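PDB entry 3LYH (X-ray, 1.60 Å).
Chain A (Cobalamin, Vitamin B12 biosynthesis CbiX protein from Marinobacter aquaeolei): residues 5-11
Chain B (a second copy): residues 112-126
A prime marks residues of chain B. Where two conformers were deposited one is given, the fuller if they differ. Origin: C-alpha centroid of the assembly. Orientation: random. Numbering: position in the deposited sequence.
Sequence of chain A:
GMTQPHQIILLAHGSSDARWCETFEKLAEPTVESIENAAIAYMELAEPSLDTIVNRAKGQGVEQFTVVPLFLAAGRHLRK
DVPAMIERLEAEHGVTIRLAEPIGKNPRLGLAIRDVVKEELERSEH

Chain A, residues 5-11: PHQIILL
Chain B 112-126: AIRDVVKEELERSEH

Residues 6-11 of chain A are extended, with phi from -144° to -88° and psi from 118° to 144°, and Gln7 to Leu11 lie in a strand. This segment packs on the last turns of a chain B helix, 112-125, whose phi stays between -70° and -56° and psi between -46° and -37° until Ser124′ (-78°/-40°) and Glu125′ (-94°/-16°). Regular i to i-4 bonds hold the helix, among them Leu121′ N to Val117′ O at 2.8 Å and Glu125′ N to Leu121′ O at 2.7 Å. The axes approach to 9.8 Å and run roughly antiparallel, at 148°. His6 CA lies 7.6 Å from Glu125′ CA, and Ile8 CA 7.1 Å from Leu121′ CA.

Strand alternation points the CA-to-CB bonds of His6, Ile8 and Leu10 toward the helix and those of Gln7 and Ile9 away. Leu10 (m, t) sets CD2 3.5 Å from Val117′ CG2 and 4.1 Å from Ile113′ CG2; Val117′ is t and Ile113′ m, t. Ile8 (t, t) carries CD1 to 3.7 Å from Val117′ CG1 and 4.1 Å from Leu121′ CB, so Val117′ touches both strand side chains. The apolar packing gives way to polar contact at His6 (chi1 t, chi2 -92°). Its ND1 donates a hydrogen bond to Glu125′ OE2 (2.9 Å, N-H...O angle 148°), which meets the ring at its edge. Glu125′ (m, t, chi3 -13°) starts sideways, but its end comes nearer. A water donates to both His6 O, at 2.9 Å, and Glu125′ OE2, at 3.0 Å, adding a second link between these residues. Leu121′ (t, p) brings CD1 to 3.7 Å from His6 CE1, also at the ring edge, while Ser124′ CB (chi1 m) lies 3.7 Å from His6 NE2. Within the helix, Arg123′ NH2 forms a salt bridge with Glu120′ OE2 at 3.0 Å.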

# COMPACT_ATOMS: atom_id res chain seq x y z
N PRO A 5 -18.79 16.43 -15.94
CA PRO A 5 -17.45 17.01 -16.01
C PRO A 5 -16.35 15.91 -15.93
O PRO A 5 -16.06 15.26 -16.95
CB PRO A 5 -17.44 18.00 -14.82
N HIS A 6 -15.78 15.69 -14.73
CA HIS A 6 -14.64 14.78 -14.52
C HIS A 6 -14.81 14.07 -13.16
O HIS A 6 -15.31 14.67 -12.22
CB HIS A 6 -13.30 15.57 -14.60
CG HIS A 6 -12.10 14.81 -14.10
ND1 HIS A 6 -11.68 14.89 -12.80
CD2 HIS A 6 -11.27 13.93 -14.71
CE1 HIS A 6 -10.64 14.10 -12.62
NE2 HIS A 6 -10.36 13.51 -13.76
N GLN A 7 -14.39 12.80 -13.09
CA GLN A 7 -14.50 11.94 -11.93
C GLN A 7 -13.19 11.24 -11.61
O GLN A 7 -12.51 10.75 -12.48
CB GLN A 7 -15.58 10.88 -12.18
CG GLN A 7 -15.98 10.17 -10.94
CD GLN A 7 -17.40 9.69 -11.01
OE1 GLN A 7 -17.66 8.50 -10.84
NE2 GLN A 7 -18.32 10.60 -11.32
N ILE A 8 -12.85 11.17 -10.33
CA ILE A 8 -11.66 10.47 -9.90
C ILE A 8 -12.08 9.14 -9.25
O ILE A 8 -13.10 9.05 -8.50
CB ILE A 8 -10.72 11.47 -9.12
CG1 ILE A 8 -9.25 10.98 -9.11
CG2 ILE A 8 -11.25 11.77 -7.78
CD1 ILE A 8 -8.22 12.06 -8.99
N ILE A 9 -11.37 8.08 -9.61
CA ILE A 9 -11.65 6.73 -9.19
C ILE A 9 -10.38 6.15 -8.55
O ILE A 9 -9.32 6.12 -9.18
CB ILE A 9 -12.04 5.82 -10.33
CG1 ILE A 9 -13.23 6.38 -11.12
CG2 ILE A 9 -12.30 4.37 -9.78
CD1 ILE A 9 -13.52 5.63 -12.38
N LEU A 10 -10.52 5.66 -7.32
CA LEU A 10 -9.44 4.94 -6.62
C LEU A 10 -9.58 3.47 -7.02
O LEU A 10 -10.66 2.87 -6.76
CB LEU A 10 -9.63 5.10 -5.11
CG LEU A 10 -9.30 6.49 -4.57
CD1 LEU A 10 -9.78 6.66 -3.11
CD2 LEU A 10 -7.80 6.68 -4.66
N LEU A 11 -8.56 2.89 -7.62
CA LEU A 11 -8.65 1.50 -8.12
C LEU A 11 -7.87 0.56 -7.19
O LEU A 11 -6.66 0.70 -7.03
CB LEU A 11 -8.09 1.41 -9.55
CG LEU A 11 -8.08 0.01 -10.15
CD1 LEU A 11 -9.55 -0.50 -10.24
CD2 LEU A 11 -7.37 -0.03 -11.56
N ALA B 112 -3.18 10.37 3.75
CA ALA B 112 -2.13 10.48 2.75
C ALA B 112 -2.72 10.22 1.37
O ALA B 112 -2.44 10.94 0.43
CB ALA B 112 -0.99 9.48 3.00
N ILE B 113 -3.55 9.19 1.27
CA ILE B 113 -4.20 8.86 -0.00
C ILE B 113 -5.06 10.03 -0.51
O ILE B 113 -5.02 10.41 -1.67
CB ILE B 113 -5.02 7.52 0.10
CG1 ILE B 113 -4.06 6.35 0.24
CG2 ILE B 113 -5.96 7.35 -1.08
CD1 ILE B 113 -4.75 5.04 0.67
N ARG B 114 -5.82 10.64 0.39
CA ARG B 114 -6.61 11.81 0.02
C ARG B 114 -5.69 12.92 -0.53
O ARG B 114 -6.02 13.57 -1.50
CB ARG B 114 -7.38 12.36 1.23
CG ARG B 114 -8.31 13.46 0.89
CD ARG B 114 -9.00 14.03 2.10
NE ARG B 114 -8.03 14.51 3.06
CZ ARG B 114 -8.35 14.87 4.31
NH1 ARG B 114 -9.61 14.82 4.74
NH2 ARG B 114 -7.39 15.28 5.12
N ASP B 115 -4.59 13.15 0.16
CA ASP B 115 -3.65 14.19 -0.26
C ASP B 115 -3.09 13.92 -1.67
O ASP B 115 -3.00 14.83 -2.50
CB ASP B 115 -2.51 14.33 0.75
CG ASP B 115 -2.97 14.86 2.12
OD1 ASP B 115 -4.08 15.46 2.25
OD2 ASP B 115 -2.19 14.60 3.08
N VAL B 116 -2.79 12.66 -1.97
CA VAL B 116 -2.33 12.27 -3.30
C VAL B 116 -3.43 12.47 -4.33
O VAL B 116 -3.18 13.00 -5.42
CB VAL B 116 -1.85 10.81 -3.33
CG1 VAL B 116 -1.51 10.31 -4.76
CG2 VAL B 116 -0.60 10.66 -2.44
N VAL B 117 -4.66 12.05 -3.98
CA VAL B 117 -5.79 12.19 -4.89
C VAL B 117 -6.06 13.68 -5.21
O VAL B 117 -6.31 14.04 -6.39
CB VAL B 117 -7.08 11.53 -4.37
CG1 VAL B 117 -8.25 11.90 -5.25
CG2 VAL B 117 -6.91 10.01 -4.32
N LYS B 118 -5.96 14.57 -4.22
CA LYS B 118 -6.03 16.03 -4.46
C LYS B 118 -4.97 16.53 -5.46
O LYS B 118 -5.29 17.35 -6.31
CB LYS B 118 -5.94 16.81 -3.15
CG LYS B 118 -7.18 16.64 -2.27
CD LYS B 118 -6.99 17.08 -0.78
CE LYS B 118 -6.82 18.60 -0.58
NZ LYS B 118 -6.80 19.04 0.89
N GLU B 119 -3.73 16.05 -5.33
CA GLU B 119 -2.68 16.40 -6.29
C GLU B 119 -3.07 15.92 -7.69
O GLU B 119 -2.92 16.66 -8.64
CB GLU B 119 -1.32 15.80 -5.94
CG GLU B 119 -0.68 16.25 -4.67
CD GLU B 119 0.62 15.47 -4.33
OE1 GLU B 119 0.97 14.44 -4.97
OE2 GLU B 119 1.30 15.92 -3.37
N GLU B 120 -3.62 14.70 -7.79
CA GLU B 120 -3.98 14.17 -9.11
C GLU B 120 -5.16 14.89 -9.73
O GLU B 120 -5.24 15.08 -10.93
CB GLU B 120 -4.22 12.65 -9.04
CG GLU B 120 -2.99 11.87 -8.63
CD GLU B 120 -1.87 11.81 -9.69
OE1 GLU B 120 -2.02 12.37 -10.79
OE2 GLU B 120 -0.81 11.21 -9.40
N LEU B 121 -6.12 15.26 -8.89
CA LEU B 121 -7.28 15.98 -9.33
C LEU B 121 -6.86 17.33 -9.88
O LEU B 121 -7.28 17.72 -10.97
CB LEU B 121 -8.30 16.13 -8.22
CG LEU B 121 -9.68 16.71 -8.49
CD1 LEU B 121 -10.52 15.80 -9.38
CD2 LEU B 121 -10.37 16.92 -7.13
N GLU B 122 -5.99 18.04 -9.16
CA GLU B 122 -5.45 19.32 -9.64
C GLU B 122 -4.77 19.17 -10.98
O GLU B 122 -5.02 19.97 -11.88
CB GLU B 122 -4.44 19.88 -8.61
CG GLU B 122 -3.84 21.24 -8.96
CD GLU B 122 -4.83 22.41 -8.93
OE1 GLU B 122 -6.02 22.27 -8.51
OE2 GLU B 122 -4.41 23.51 -9.34
N ARG B 123 -3.95 18.13 -11.10
CA ARG B 123 -3.23 17.80 -12.34
C ARG B 123 -4.19 17.56 -13.51
O ARG B 123 -3.95 18.08 -14.61
CB ARG B 123 -2.34 16.59 -12.10
CG ARG B 123 -1.57 16.02 -13.31
CD ARG B 123 -0.07 15.75 -12.98
NE ARG B 123 0.20 14.65 -12.03
CZ ARG B 123 0.58 14.76 -10.74
NH1 ARG B 123 0.73 15.94 -10.13
NH2 ARG B 123 0.81 13.66 -10.03
N SER B 124 -5.28 16.84 -13.26
CA SER B 124 -6.27 16.55 -14.30
C SER B 124 -7.22 17.73 -14.60
O SER B 124 -7.59 17.94 -15.77
CB SER B 124 -7.12 15.34 -13.93
OG SER B 124 -6.33 14.16 -13.79
N GLU B 125 -7.65 18.45 -13.56
CA GLU B 125 -8.71 19.48 -13.68
C GLU B 125 -8.19 20.91 -13.90
O GLU B 125 -8.96 21.78 -14.27
CB GLU B 125 -9.65 19.46 -12.46
CG GLU B 125 -10.48 18.16 -12.36
CD GLU B 125 -11.66 18.25 -11.39
OE1 GLU B 125 -11.72 19.22 -10.60
OE2 GLU B 125 -12.52 17.32 -11.42
N HIS B 126 -6.90 21.15 -13.64
CA HIS B 126 -6.30 22.45 -14.01
C HIS B 126 -6.07 22.38 -15.51
O HIS B 126 -5.07 21.83 -15.98
CB HIS B 126 -4.98 22.73 -13.26
OXT HIS B 126 -6.93 22.85 -16.27
O HOH W 1 -14.06 15.46 -9.69